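Long-range contacts in putative mandelate racemase (Zymomonas mobilis, PDB 2OX4), which binds magnesium and, as a member of the mandelate racemase branch of the enolase superfamily, probably acts as a lyase, perhaps an acid sugar dehydratase: residues Lys142-Tyr150 and Val167-Gly176; Arg178-Leu187 and His219-Gln227. All blocks are in the same frame, centred on the assembly; numbering follows the deposited sequence.

Interaction 1 of 2, residues Lys142-Tyr150 and Val167-Gly176; sequences KSKGRKEEY and VDVLAHDRNG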
ATOM      1  N   LYS C 142     -43.591 -19.738  10.434  1.00 28.95           N
ATOM      2  CA  LYS C 142     -43.196 -20.598  11.544  1.00 33.00           C
ATOM      3  C   LYS C 142     -41.767 -21.067  11.345  1.00 26.47           C
ATOM      4  O   LYS C 142     -41.431 -21.627  10.298  1.00 25.31           O
ATOM      5  CB  LYS C 142     -44.124 -21.809  11.663  1.00 33.41           C
ATOM      6  CG  LYS C 142     -44.157 -22.403  13.067  1.00 45.97           C
ATOM      7  CD  LYS C 142     -44.847 -23.756  13.088  1.00 61.40           C
ATOM      8  CE  LYS C 142     -44.714 -24.419  14.452  1.00 67.79           C
ATOM      9  NZ  LYS C 142     -45.123 -25.852  14.405  1.00 70.23           N
ATOM     10  N   SER C 143     -40.926 -20.835  12.349  1.00 23.59           N
ATOM     11  CA  SER C 143     -39.509 -21.180  12.247  1.00 22.50           C
ATOM     12  C   SER C 143     -39.280 -22.688  12.230  1.00 25.07           C
ATOM     13  O   SER C 143     -39.963 -23.438  12.935  1.00 33.23           O
ATOM     14  CB  SER C 143     -38.701 -20.511  13.367  1.00 26.54           C
ATOM     15  OG  SER C 143     -39.251 -20.804  14.641  1.00 40.08           O
ATOM     16  N   LYS C 144     -38.325 -23.129  11.420  1.00 17.75           N
ATOM     17  CA  LYS C 144     -38.035 -24.562  11.257  1.00 20.95           C
ATOM     18  C   LYS C 144     -36.788 -25.019  12.010  1.00 24.37           C
ATOM     19  O   LYS C 144     -35.768 -24.326  12.034  1.00 26.11           O
ATOM     20  CB  LYS C 144     -37.885 -24.946   9.781  1.00 14.82           C
ATOM     21  CG  LYS C 144     -38.998 -24.450   8.858  1.00 25.07           C
ATOM     22  CD  LYS C 144     -40.336 -25.110   9.181  1.00 33.77           C
ATOM     23  CE  LYS C 144     -41.453 -24.501   8.349  1.00 33.06           C
ATOM     24  NZ  LYS C 144     -42.670 -24.247   9.167  1.00 45.48           N
ATOM     25  N   GLY C 145     -36.866 -26.206  12.601  1.00 25.63           N
ATOM     26  CA  GLY C 145     -35.753 -26.761  13.367  1.00 23.90           C
ATOM     27  C   GLY C 145     -35.171 -28.033  12.787  1.00 20.52           C
ATOM     28  O   GLY C 145     -33.956 -28.216  12.776  1.00 24.40           O
ATOM     29  N   ARG C 146     -36.028 -28.939  12.326  1.00 26.70           N
ATOM     30  CA  ARG C 146     -35.556 -30.242  11.862  1.00 20.95           C
ATOM     31  C   ARG C 146     -35.109 -30.183  10.408  1.00 20.19           C
ATOM     32  O   ARG C 146     -35.725 -29.505   9.583  1.00 19.78           O
ATOM     33  CB  ARG C 146     -36.636 -31.325  12.019  1.00 28.77           C
ATOM     34  CG  ARG C 146     -37.328 -31.397  13.390  1.00 37.57           C
ATOM     35  CD  ARG C 146     -36.361 -31.533  14.570  1.00 53.61           C
ATOM     36  NE  ARG C 146     -35.413 -32.644  14.451  1.00 60.73           N
ATOM     37  CZ  ARG C 146     -34.616 -33.056  15.438  1.00 66.30           C
ATOM     38  NH1 ARG C 146     -34.652 -32.457  16.623  1.00 69.67           N
ATOM     39  NH2 ARG C 146     -33.782 -34.069  15.244  1.00 52.10           N
ATOM     40  N   LYS C 147     -34.054 -30.919  10.093  1.00 21.16           N
ATOM     41  CA  LYS C 147     -33.441 -30.841   8.775  1.00 21.50           C
ATOM     42  C   LYS C 147     -34.374 -31.206   7.613  1.00 28.15           C
ATOM     43  O   LYS C 147     -34.200 -30.713   6.494  1.00 26.38           O
ATOM     44  CB  LYS C 147     -32.149 -31.654   8.721  1.00 22.59           C
ATOM     45  CG  LYS C 147     -32.334 -33.156   8.767  1.00 23.75           C
ATOM     46  CD  LYS C 147     -30.997 -33.861   8.866  1.00 22.30           C
ATOM     47  CE  LYS C 147     -31.163 -35.344   8.622  1.00 39.26           C
ATOM     48  NZ  LYS C 147     -30.511 -36.144   9.687  1.00 37.20           N
ATOM     49  N   GLU C 148     -35.360 -32.062   7.883  1.00 24.81           N
ATOM     50  CA  GLU C 148     -36.328 -32.479   6.859  1.00 24.24           C
ATOM     51  C   GLU C 148     -37.283 -31.349   6.526  1.00 17.14           C
ATOM     52  O   GLU C 148     -37.800 -31.281   5.411  1.00 21.24           O
ATOM     53  CB  GLU C 148     -37.123 -33.716   7.312  1.00 23.19           C
ATOM     54  CG  GLU C 148     -36.289 -34.990   7.401  1.00 35.79           C
ATOM     55  CD  GLU C 148     -35.579 -35.152   8.747  1.00 54.68           C
ATOM     56  OE1 GLU C 148     -35.897 -34.394   9.700  1.00 36.51           O
ATOM     57  OE2 GLU C 148     -34.699 -36.041   8.844  1.00 39.57           O
ATOM     58  N   GLU C 149     -37.511 -30.462   7.492  1.00 16.05           N
ATOM     59  CA  GLU C 149     -38.369 -29.308   7.280  1.00 18.71           C
ATOM     60  C   GLU C 149     -37.735 -28.319   6.299  1.00 23.44           C
ATOM     61  O   GLU C 149     -38.434 -27.688   5.511  1.00 23.49           O
ATOM     62  CB  GLU C 149     -38.700 -28.621   8.601  1.00 23.60           C
ATOM     63  CG  GLU C 149     -39.175 -29.588   9.680  1.00 24.74           C
ATOM     64  CD  GLU C 149     -39.551 -28.883  10.963  1.00 37.24           C
ATOM     65  OE1 GLU C 149     -40.745 -28.891  11.313  1.00 51.28           O
ATOM     66  OE2 GLU C 149     -38.656 -28.312  11.617  1.00 35.01           O
ATOM     67  N   TYR C 150     -36.408 -28.208   6.354  1.00 22.58           N
ATOM     68  CA  TYR C 150     -35.658 -27.396   5.401  1.00 23.06           C
ATOM     69  C   TYR C 150     -35.762 -27.955   3.975  1.00 19.75           C
ATOM     70  O   TYR C 150     -36.089 -27.219   3.044  1.00 22.44           O
ATOM     71  CB  TYR C 150     -34.198 -27.232   5.870  1.00 19.78           C
ATOM     72  CG  TYR C 150     -34.067 -26.297   7.057  1.00 19.17           C
ATOM     73  CD1 TYR C 150     -33.605 -24.990   6.897  1.00 16.85           C
ATOM     74  CD2 TYR C 150     -34.419 -26.712   8.341  1.00 19.66           C
ATOM     75  CE1 TYR C 150     -33.506 -24.125   7.984  1.00 18.65           C
ATOM     76  CE2 TYR C 150     -34.317 -25.857   9.431  1.00 22.63           C
ATOM     77  CZ  TYR C 150     -33.847 -24.566   9.244  1.00 17.26           C
ATOM     78  OH  TYR C 150     -33.758 -23.726  10.324  1.00 17.97           O
ATOM     79  N   VAL C 167     -31.792 -19.563   2.356  1.00 14.22           N
ATOM     80  CA  VAL C 167     -32.086 -20.065   3.689  1.00 14.44           C
ATOM     81  C   VAL C 167     -31.006 -19.609   4.678  1.00 15.97           C
ATOM     82  O   VAL C 167     -29.816 -19.553   4.331  1.00 15.38           O
ATOM     83  CB  VAL C 167     -32.239 -21.601   3.659  1.00 15.20           C
ATOM     84  CG1 VAL C 167     -30.973 -22.283   3.130  1.00 15.33           C
ATOM     85  CG2 VAL C 167     -32.669 -22.140   5.009  1.00 29.59           C
ATOM     86  N   ASP C 168     -31.447 -19.238   5.878  1.00 14.89           N
ATOM     87  CA  ASP C 168     -30.563 -19.053   7.032  1.00 12.35           C
ATOM     88  C   ASP C 168     -30.549 -20.361   7.812  1.00 17.56           C
ATOM     89  O   ASP C 168     -31.560 -20.737   8.420  1.00 18.88           O
ATOM     90  CB  ASP C 168     -31.074 -17.904   7.906  1.00 14.21           C
ATOM     91  CG  ASP C 168     -30.151 -17.591   9.095  1.00 12.71           C
ATOM     92  OD1 ASP C 168     -29.286 -18.423   9.459  1.00 15.31           O
ATOM     93  OD2 ASP C 168     -30.298 -16.491   9.664  1.00 20.23           O
ATOM     94  N   VAL C 169     -29.405 -21.039   7.790  1.00 11.90           N
ATOM     95  CA  VAL C 169     -29.279 -22.372   8.393  1.00 13.27           C
ATOM     96  C   VAL C 169     -28.629 -22.378   9.790  1.00 17.77           C
ATOM     97  O   VAL C 169     -28.564 -23.429  10.434  1.00 17.94           O
ATOM     98  CB  VAL C 169     -28.578 -23.390   7.450  1.00 20.15           C
ATOM     99  CG1 VAL C 169     -29.374 -23.569   6.156  1.00 13.51           C
ATOM    100  CG2 VAL C 169     -27.138 -22.954   7.132  1.00 19.05           C
ATOM    101  N   LEU C 170     -28.151 -21.212  10.250  1.00 16.70           N
ATOM    102  CA  LEU C 170     -27.475 -21.118  11.558  1.00 12.02           C
ATOM    103  C   LEU C 170     -28.334 -20.515  12.649  1.00  9.69           C
ATOM    104  O   LEU C 170     -28.073 -20.749  13.835  1.00 15.44           O
ATOM    105  CB  LEU C 170     -26.129 -20.357  11.451  1.00 11.94           C
ATOM    106  CG  LEU C 170     -25.045 -20.981  10.565  1.00 15.12           C
ATOM    107  CD1 LEU C 170     -23.866 -20.011  10.325  1.00 17.54           C
ATOM    108  CD2 LEU C 170     -24.537 -22.310  11.101  1.00 20.64           C
ATOM    109  N   ALA C 171     -29.362 -19.752  12.265  1.00 10.39           N
ATOM    110  CA  ALA C 171     -30.080 -18.897  13.207  1.00 13.57           C
ATOM    111  C   ALA C 171     -30.828 -19.689  14.284  1.00 19.29           C
ATOM    112  O   ALA C 171     -30.934 -19.241  15.432  1.00 19.25           O
ATOM    113  CB  ALA C 171     -31.039 -17.987  12.481  1.00 18.05           C
ATOM    114  N   HIS C 172     -31.359 -20.849  13.903  1.00 18.02           N
ATOM    115  CA  HIS C 172     -32.248 -21.604  14.790  1.00 22.33           C
ATOM    116  C   HIS C 172     -31.610 -22.901  15.231  1.00 13.07           C
ATOM    117  O   HIS C 172     -30.916 -23.562  14.456  1.00 15.68           O
ATOM    118  CB  HIS C 172     -33.594 -21.874  14.111  1.00 18.35           C
ATOM    119  CG  HIS C 172     -34.298 -20.628  13.685  1.00 18.35           C
ATOM    120  ND1 HIS C 172     -34.142 -20.081  12.432  1.00 20.59           N
ATOM    121  CD2 HIS C 172     -35.134 -19.802  14.356  1.00 22.29           C
ATOM    122  CE1 HIS C 172     -34.864 -18.979  12.341  1.00 20.82           C
ATOM    123  NE2 HIS C 172     -35.473 -18.784  13.498  1.00 27.15           N
ATOM    124  N   ASP C 173     -31.843 -23.262  16.496  1.00 21.67           N
ATOM    125  CA  ASP C 173     -31.501 -24.604  16.959  1.00 18.35           C
ATOM    126  C   ASP C 173     -32.442 -25.650  16.363  1.00 24.95           C
ATOM    127  O   ASP C 173     -33.363 -25.305  15.622  1.00 16.46           O
ATOM    128  CB  ASP C 173     -31.415 -24.684  18.499  1.00 23.30           C
ATOM    129  CG  ASP C 173     -32.767 -24.508  19.208  1.00 25.29           C
ATOM    130  OD1 ASP C 173     -32.743 -24.222  20.429  1.00 25.15           O
ATOM    131  OD2 ASP C 173     -33.847 -24.652  18.586  1.00 27.02           O
ATOM    132  N   ARG C 174     -32.217 -26.914  16.701  1.00 27.26           N
ATOM    133  CA  ARG C 174     -33.000 -28.015  16.139  1.00 31.13           C
ATOM    134  C   ARG C 174     -34.475 -28.068  16.602  1.00 24.36           C
ATOM    135  O   ARG C 174     -35.275 -28.806  16.029  1.00 29.25           O
ATOM    136  CB  ARG C 174     -32.290 -29.345  16.386  1.00 28.99           C
ATOM    137  CG  ARG C 174     -31.092 -29.613  15.475  1.00 22.85           C
ATOM    138  CD  ARG C 174     -30.771 -31.093  15.489  1.00 24.53           C
ATOM    139  NE  ARG C 174     -29.633 -31.495  14.656  1.00 19.30           N
ATOM    140  CZ  ARG C 174     -28.385 -31.622  15.102  1.00 22.72           C
ATOM    141  NH1 ARG C 174     -28.105 -31.347  16.370  1.00 27.88           N
ATOM    142  NH2 ARG C 174     -27.414 -32.020  14.284  1.00 21.61           N
ATOM    143  N   ASN C 175     -34.833 -27.266  17.606  1.00 29.19           N
ATOM    144  CA  ASN C 175     -36.246 -27.011  17.943  1.00 30.86           C
ATOM    145  C   ASN C 175     -36.830 -25.766  17.274  1.00 32.06           C
ATOM    146  O   ASN C 175     -37.975 -25.390  17.542  1.00 31.21           O
ATOM    147  CB  ASN C 175     -36.454 -26.904  19.463  1.00 33.64           C
ATOM    148  CG  ASN C 175     -35.857 -28.068  20.228  1.00 39.17           C
ATOM    149  OD1 ASN C 175     -35.263 -27.878  21.287  1.00 52.93           O
ATOM    150  ND2 ASN C 175     -36.011 -29.279  19.697  1.00 36.37           N
ATOM    151  N   GLY C 176     -36.039 -25.119  16.419  1.00 23.53           N
ATOM    152  CA  GLY C 176     -36.493 -23.928  15.705  1.00 19.58           C
ATOM    153  C   GLY C 176     -36.513 -22.663  16.540  1.00 22.49           C
ATOM    154  O   GLY C 176     -37.228 -21.721  16.211  1.00 24.40           O
TER
HETATM  155  O   HOH W   1     -32.160 -21.414  10.930  1.00 17.39           O

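Interaction 2 of 2, residues Arg178-Leu187 and His219-Gln227; sequences REGVFLEGPL and HTDLVSAIQ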
ATOM      1  N   ARG C 178     -34.398 -19.375  18.441  1.00 21.00           N
ATOM      2  CA  ARG C 178     -33.229 -18.487  18.447  0.80 23.69           C
ATOM      3  C   ARG C 178     -32.605 -18.441  19.843  1.00 27.74           C
ATOM      4  O   ARG C 178     -31.462 -17.996  20.009  1.00 24.57           O
ATOM      5  CB  ARG C 178     -33.646 -17.063  18.053  0.80 27.65           C
ATOM      6  CG  ARG C 178     -33.733 -16.783  16.550  0.80 30.64           C
ATOM      7  CD  ARG C 178     -32.660 -15.779  16.121  0.80 40.81           C
ATOM      8  NE  ARG C 178     -31.370 -16.447  15.985  0.80 32.18           N
ATOM      9  CZ  ARG C 178     -30.196 -15.955  16.363  0.80 23.81           C
ATOM     10  NH1 ARG C 178     -29.115 -16.687  16.183  0.80 29.49           N
ATOM     11  NH2 ARG C 178     -30.088 -14.747  16.919  0.80 26.94           N
ATOM     12  N   GLU C 179     -33.367 -18.880  20.851  1.00 29.01           N
ATOM     13  CA  GLU C 179     -32.942 -18.741  22.253  1.00 29.84           C
ATOM     14  C   GLU C 179     -31.643 -19.490  22.514  1.00 21.94           C
ATOM     15  O   GLU C 179     -31.532 -20.679  22.215  1.00 21.55           O
ATOM     16  CB  GLU C 179     -34.030 -19.215  23.229  1.00 33.81           C
ATOM     17  CG  GLU C 179     -35.351 -18.437  23.161  1.00 54.62           C
ATOM     18  CD  GLU C 179     -35.178 -16.930  23.274  1.00 69.94           C
ATOM     19  OE1 GLU C 179     -35.691 -16.207  22.392  1.00 73.27           O
ATOM     20  OE2 GLU C 179     -34.535 -16.470  24.243  1.00 79.44           O
ATOM     21  N   GLY C 180     -30.651 -18.772  23.037  1.00 27.33           N
ATOM     22  CA  GLY C 180     -29.354 -19.359  23.360  1.00 25.28           C
ATOM     23  C   GLY C 180     -28.457 -19.658  22.164  1.00 27.59           C
ATOM     24  O   GLY C 180     -27.428 -20.323  22.306  1.00 27.53           O
ATOM     25  N   VAL C 181     -28.836 -19.179  20.982  1.00 24.25           N
ATOM     26  CA  VAL C 181     -27.993 -19.361  19.796  1.00 20.83           C
ATOM     27  C   VAL C 181     -27.077 -18.146  19.657  1.00 20.86           C
ATOM     28  O   VAL C 181     -27.541 -17.006  19.547  1.00 22.36           O
ATOM     29  CB  VAL C 181     -28.821 -19.575  18.495  1.00 22.33           C
ATOM     30  CG1 VAL C 181     -27.890 -19.739  17.289  1.00 22.48           C
ATOM     31  CG2 VAL C 181     -29.711 -20.823  18.637  1.00 21.18           C
ATOM     32  N   PHE C 182     -25.779 -18.403  19.689  1.00 17.74           N
ATOM     33  CA  PHE C 182     -24.776 -17.346  19.598  1.00 17.29           C
ATOM     34  C   PHE C 182     -23.730 -17.759  18.584  1.00 17.95           C
ATOM     35  O   PHE C 182     -23.256 -18.898  18.573  1.00 13.94           O
ATOM     36  CB  PHE C 182     -24.111 -17.099  20.954  1.00 20.59           C
ATOM     37  CG  PHE C 182     -23.166 -15.908  20.967  1.00 22.61           C
ATOM     38  CD1 PHE C 182     -23.658 -14.609  21.074  1.00 18.70           C
ATOM     39  CD2 PHE C 182     -21.787 -16.095  20.875  1.00 21.07           C
ATOM     40  CE1 PHE C 182     -22.790 -13.515  21.099  1.00 17.13           C
ATOM     41  CE2 PHE C 182     -20.920 -15.005  20.889  1.00 19.23           C
ATOM     42  CZ  PHE C 182     -21.421 -13.716  21.004  1.00 14.86           C
ATOM     43  N   LEU C 183     -23.379 -16.838  17.705  1.00 12.70           N
ATOM     44  CA  LEU C 183     -22.723 -17.262  16.486  1.00  9.42           C
ATOM     45  C   LEU C 183     -21.457 -16.457  16.165  1.00  9.09           C
ATOM     46  O   LEU C 183     -20.952 -16.556  15.054  1.00  9.92           O
ATOM     47  CB  LEU C 183     -23.705 -17.234  15.303  1.00 12.47           C
ATOM     48  CG  LEU C 183     -24.894 -18.215  15.344  1.00 11.10           C
ATOM     49  CD1 LEU C 183     -25.924 -17.932  14.259  1.00  9.94           C
ATOM     50  CD2 LEU C 183     -24.377 -19.647  15.242  1.00 12.75           C
ATOM     51  N   GLU C 184     -20.948 -15.712  17.145  1.00 12.31           N
ATOM     52  CA  GLU C 184     -19.692 -14.952  16.969  1.00 14.85           C
ATOM     53  C   GLU C 184     -18.490 -15.735  17.507  1.00 14.77           C
ATOM     54  O   GLU C 184     -18.607 -16.447  18.513  1.00 11.99           O
ATOM     55  CB  GLU C 184     -19.816 -13.561  17.611  1.00 11.81           C
ATOM     56  CG  GLU C 184     -21.009 -12.776  17.034  1.00 14.30           C
ATOM     57  CD  GLU C 184     -21.352 -11.495  17.769  1.00 21.03           C
ATOM     58  OE1 GLU C 184     -22.218 -10.744  17.264  1.00 22.21           O
ATOM     59  OE2 GLU C 184     -20.778 -11.228  18.840  1.00 23.43           O
ATOM     60  N   GLY C 185     -17.356 -15.645  16.808  1.00 13.50           N
ATOM     61  CA  GLY C 185     -16.131 -16.362  17.197  1.00 10.93           C
ATOM     62  C   GLY C 185     -16.175 -17.832  16.799  1.00 11.89           C
ATOM     63  O   GLY C 185     -17.148 -18.283  16.189  1.00 12.65           O
ATOM     64  N   PRO C 186     -15.121 -18.590  17.122  1.00 14.24           N
ATOM     65  CA  PRO C 186     -15.101 -19.984  16.682  1.00 13.03           C
ATOM     66  C   PRO C 186     -16.320 -20.766  17.182  1.00 15.30           C
ATOM     67  O   PRO C 186     -16.738 -20.614  18.338  1.00 15.01           O
ATOM     68  CB  PRO C 186     -13.804 -20.535  17.292  1.00 14.24           C
ATOM     69  CG  PRO C 186     -12.932 -19.326  17.458  1.00 13.76           C
ATOM     70  CD  PRO C 186     -13.883 -18.218  17.840  1.00 13.64           C
ATOM     71  N   LEU C 187     -16.885 -21.578  16.297  1.00 13.08           N
ATOM     72  CA  LEU C 187     -18.176 -22.226  16.559  1.00 13.03           C
ATOM     73  C   LEU C 187     -17.982 -23.664  17.062  1.00 14.03           C
ATOM     74  O   LEU C 187     -17.014 -24.324  16.680  1.00 15.28           O
ATOM     75  CB  LEU C 187     -19.015 -22.248  15.272  1.00 14.45           C
ATOM     76  CG  LEU C 187     -19.532 -20.927  14.700  1.00 12.10           C
ATOM     77  CD1 LEU C 187     -20.352 -21.170  13.429  1.00  9.21           C
ATOM     78  CD2 LEU C 187     -20.347 -20.158  15.724  1.00 17.67           C
ATOM     79  N   HIS C 219     -25.334 -12.464  11.888  1.00 11.36           N
ATOM     80  CA  HIS C 219     -25.233 -13.114  13.205  1.00 13.82           C
ATOM     81  C   HIS C 219     -23.831 -13.645  13.476  1.00 14.26           C
ATOM     82  O   HIS C 219     -23.397 -13.747  14.630  1.00 12.77           O
ATOM     83  CB  HIS C 219     -26.215 -14.289  13.283  1.00 11.93           C
ATOM     84  CG  HIS C 219     -27.652 -13.881  13.258  1.00 14.25           C
ATOM     85  ND1 HIS C 219     -28.638 -14.676  12.711  1.00 21.39           N
ATOM     86  CD2 HIS C 219     -28.271 -12.771  13.724  1.00 14.44           C
ATOM     87  CE1 HIS C 219     -29.806 -14.071  12.840  1.00 18.78           C
ATOM     88  NE2 HIS C 219     -29.611 -12.910  13.442  1.00 17.19           N
ATOM     89  N   THR C 220     -23.147 -14.025  12.404  1.00 10.38           N
ATOM     90  CA  THR C 220     -21.778 -14.513  12.482  1.00  9.69           C
ATOM     91  C   THR C 220     -20.813 -13.316  12.453  1.00 13.87           C
ATOM     92  O   THR C 220     -21.233 -12.171  12.273  1.00 10.44           O
ATOM     93  CB  THR C 220     -21.465 -15.476  11.309  1.00 11.69           C
ATOM     94  OG1 THR C 220     -21.922 -14.904  10.070  1.00 10.82           O
ATOM     95  CG2 THR C 220     -22.167 -16.840  11.534  1.00 12.00           C
ATOM     96  N   ASP C 221     -19.531 -13.588  12.657  1.00  9.59           N
ATOM     97  CA  ASP C 221     -18.482 -12.625  12.331  1.00 11.58           C
ATOM     98  C   ASP C 221     -17.503 -13.272  11.362  1.00 15.74           C
ATOM     99  O   ASP C 221     -17.758 -14.375  10.913  1.00 16.42           O
ATOM    100  CB  ASP C 221     -17.799 -12.103  13.601  1.00 10.53           C
ATOM    101  CG  ASP C 221     -17.091 -13.196  14.421  1.00 13.45           C
ATOM    102  OD1 ASP C 221     -16.754 -14.285  13.890  1.00 15.10           O
ATOM    103  OD2 ASP C 221     -16.842 -12.943  15.625  1.00 14.55           O
ATOM    104  N   LEU C 222     -16.406 -12.587  11.055  1.00 14.01           N
ATOM    105  CA  LEU C 222     -15.414 -13.109  10.123  1.00 17.07           C
ATOM    106  C   LEU C 222     -15.043 -14.551  10.459  1.00 11.12           C
ATOM    107  O   LEU C 222     -15.076 -15.428   9.595  1.00 12.51           O
ATOM    108  CB  LEU C 222     -14.162 -12.231  10.125  1.00 17.92           C
ATOM    109  CG  LEU C 222     -12.985 -12.725   9.282  1.00 26.37           C
ATOM    110  CD1 LEU C 222     -12.122 -11.559   8.826  1.00 27.49           C
ATOM    111  CD2 LEU C 222     -12.156 -13.738  10.058  1.00 31.65           C
ATOM    112  N   VAL C 223     -14.691 -14.787  11.718  1.00 10.02           N
ATOM    113  CA  VAL C 223     -14.102 -16.067  12.129  1.00 10.30           C
ATOM    114  C   VAL C 223     -15.112 -17.216  11.954  1.00  8.89           C
ATOM    115  O   VAL C 223     -14.807 -18.256  11.340  1.00 10.67           O
ATOM    116  CB  VAL C 223     -13.600 -15.987  13.592  1.00 15.54           C
ATOM    117  CG1 VAL C 223     -13.053 -17.329  14.035  1.00 11.89           C
ATOM    118  CG2 VAL C 223     -12.514 -14.878  13.720  1.00 10.17           C
ATOM    119  N   SER C 224     -16.316 -17.022  12.468  1.00 10.25           N
ATOM    120  CA  SER C 224     -17.337 -18.056  12.298  1.00 11.92           C
ATOM    121  C   SER C 224     -17.798 -18.194  10.848  1.00 12.18           C
ATOM    122  O   SER C 224     -18.083 -19.290  10.413  1.00 11.43           O
ATOM    123  CB  SER C 224     -18.519 -17.828  13.231  1.00  9.28           C
ATOM    124  OG  SER C 224     -19.035 -16.516  13.135  1.00 12.01           O
ATOM    125  N   ALA C 225     -17.856 -17.085  10.104  1.00  9.95           N
ATOM    126  CA  ALA C 225     -18.215 -17.138   8.680  1.00 11.61           C
ATOM    127  C   ALA C 225     -17.258 -17.995   7.863  1.00  8.80           C
ATOM    128  O   ALA C 225     -17.686 -18.800   7.043  1.00 10.37           O
ATOM    129  CB  ALA C 225     -18.286 -15.737   8.087  1.00  9.90           C
ATOM    130  N   ILE C 226     -15.958 -17.831   8.098  1.00  7.50           N
ATOM    131  CA  ILE C 226     -14.934 -18.588   7.384  1.00  9.79           C
ATOM    132  C   ILE C 226     -15.058 -20.066   7.743  1.00  7.45           C
ATOM    133  O   ILE C 226     -14.999 -20.930   6.873  1.00 11.42           O
ATOM    134  CB  ILE C 226     -13.509 -18.073   7.725  1.00 10.95           C
ATOM    135  CG1 ILE C 226     -13.265 -16.679   7.110  1.00  9.44           C
ATOM    136  CG2 ILE C 226     -12.418 -19.061   7.285  1.00 10.72           C
ATOM    137  CD1 ILE C 226     -12.007 -15.998   7.680  1.00  8.54           C
ATOM    138  N   GLN C 227     -15.260 -20.334   9.025  1.00 10.60           N
ATOM    139  CA  GLN C 227     -15.353 -21.702   9.532  1.00  9.29           C
ATOM    140  C   GLN C 227     -16.530 -22.437   8.897  1.00 10.18           C
ATOM    141  O   GLN C 227     -16.391 -23.594   8.468  1.00 13.69           O
ATOM    142  CB  GLN C 227     -15.499 -21.673  11.051  1.00  8.89           C
ATOM    143  CG  GLN C 227     -15.435 -23.050  11.704  1.00 10.16           C
ATOM    144  CD  GLN C 227     -15.735 -22.986  13.177  1.00 11.40           C
ATOM    145  OE1 GLN C 227     -15.791 -21.898  13.762  1.00 13.41           O
ATOM    146  NE2 GLN C 227     -15.895 -24.151  13.803  1.00 10.49           N
TER
HETATM  147  O   HOH W   2     -24.687 -14.129  17.090  1.00 13.36           O

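Interaction 1 of 2, residues Lys142-Tyr150 and Val167-Gly176
S143 sits over one face of the H172 ring. Its CB lies 4.0 Å from the ring centroid, a CH-pi contact. With OG placed between the backbone N and the carbonyl carbon (chi1 53°), the hydroxyl turns off the ring. OG donates to G176 O at 2.7 Å, in the carbonyl plane. Y150 approaches from the helix start. The edge of its ring meets V167, with CD1 3.5 Å from CG2, and its hydroxyl donates to K144 O. A water then ties Y150 OH to D168 O, H172 N and H172 ND1, lying in the plane of the imidazole at its edge. A phenylalanine in place of Y150 would lack the hydroxyl and would probably leave K144 O and the water each short of a partner. G145 and G176 let the backbones close to 3.7 Å between their CA atoms. R174 O and G176 N lie close on the side of G145 where a CB would stand. R146 and R174 cross at about a right angle, and R174 CD lies over one face of the R146 guanidinium, offset toward its rim. R174 itself forms salt bridges with E190 and E197 of helix 189-206, which probably offset the like charge. The contact thus rests on one direct hydrogen bond, one water bridging Y150, D168 and H172, and close glycine packing.

Interaction 2 of 2, residues Arg178-Leu187 and His219-Gln227
R178, in the conformer given of the two deposited, lays its guanidinium flat on the H219 ring, with centres 4.2 Å apart and planes only 3° from parallel. In that conformer, bends at chi2 and chi3 bring the guanidinium over the imidazole; its NE is held by A171 O. Beside the stack, L183 CD1 packs on H219 CB at 3.8 Å. A water bridges L183 N and H219 O. S224 OG donates to L183 O at 2.7 Å, in the carbonyl plane, and also accepts from D221 N. D221 receives G185 N at OD2, 3.0 Å away and above the carboxylate plane. Q227 has CG anti to its N (chi1 -173°) and an extended chain, which carries the amide to the L187 backbone. There OE1 accepts from L187 N at 2.8 Å on a lone pair, and NE2 donates to L187 O at 3.1 Å. This pair of bonds fixes the rotation of the amide. L187 CG rests on S224 CB, while P186 CG touches V223 CG1. E184 reaches outward to K79 of a neighbouring subunit. D221 and S224 form a capping box at the start of helix 222-232, which here also binds the long loop leading to helix 189-206 in the TIM-barrel-like domain.

How the interactions relate
The two contacts follow one another along the chain, with centres about 16 Å apart on the same side of the chain's centre. Both use the long loop between strand 164-167 and helix 189-206. Interaction 1 holds its first part to the lead-in and start of helix 147-159. Interaction 2 holds its later part to the lead-in and start of helix 222-232. They meet where L170 O packs on L183 CD1. The loop thus touches both helix starts in the TIM-barrel-like domain, near the magnesium held by E215, E241 and E267. The D168 and H219 side chains lie about 8 and 9 Å from the metal, so one edge of each contact comes near the metal site, consistent with a place beside the active site.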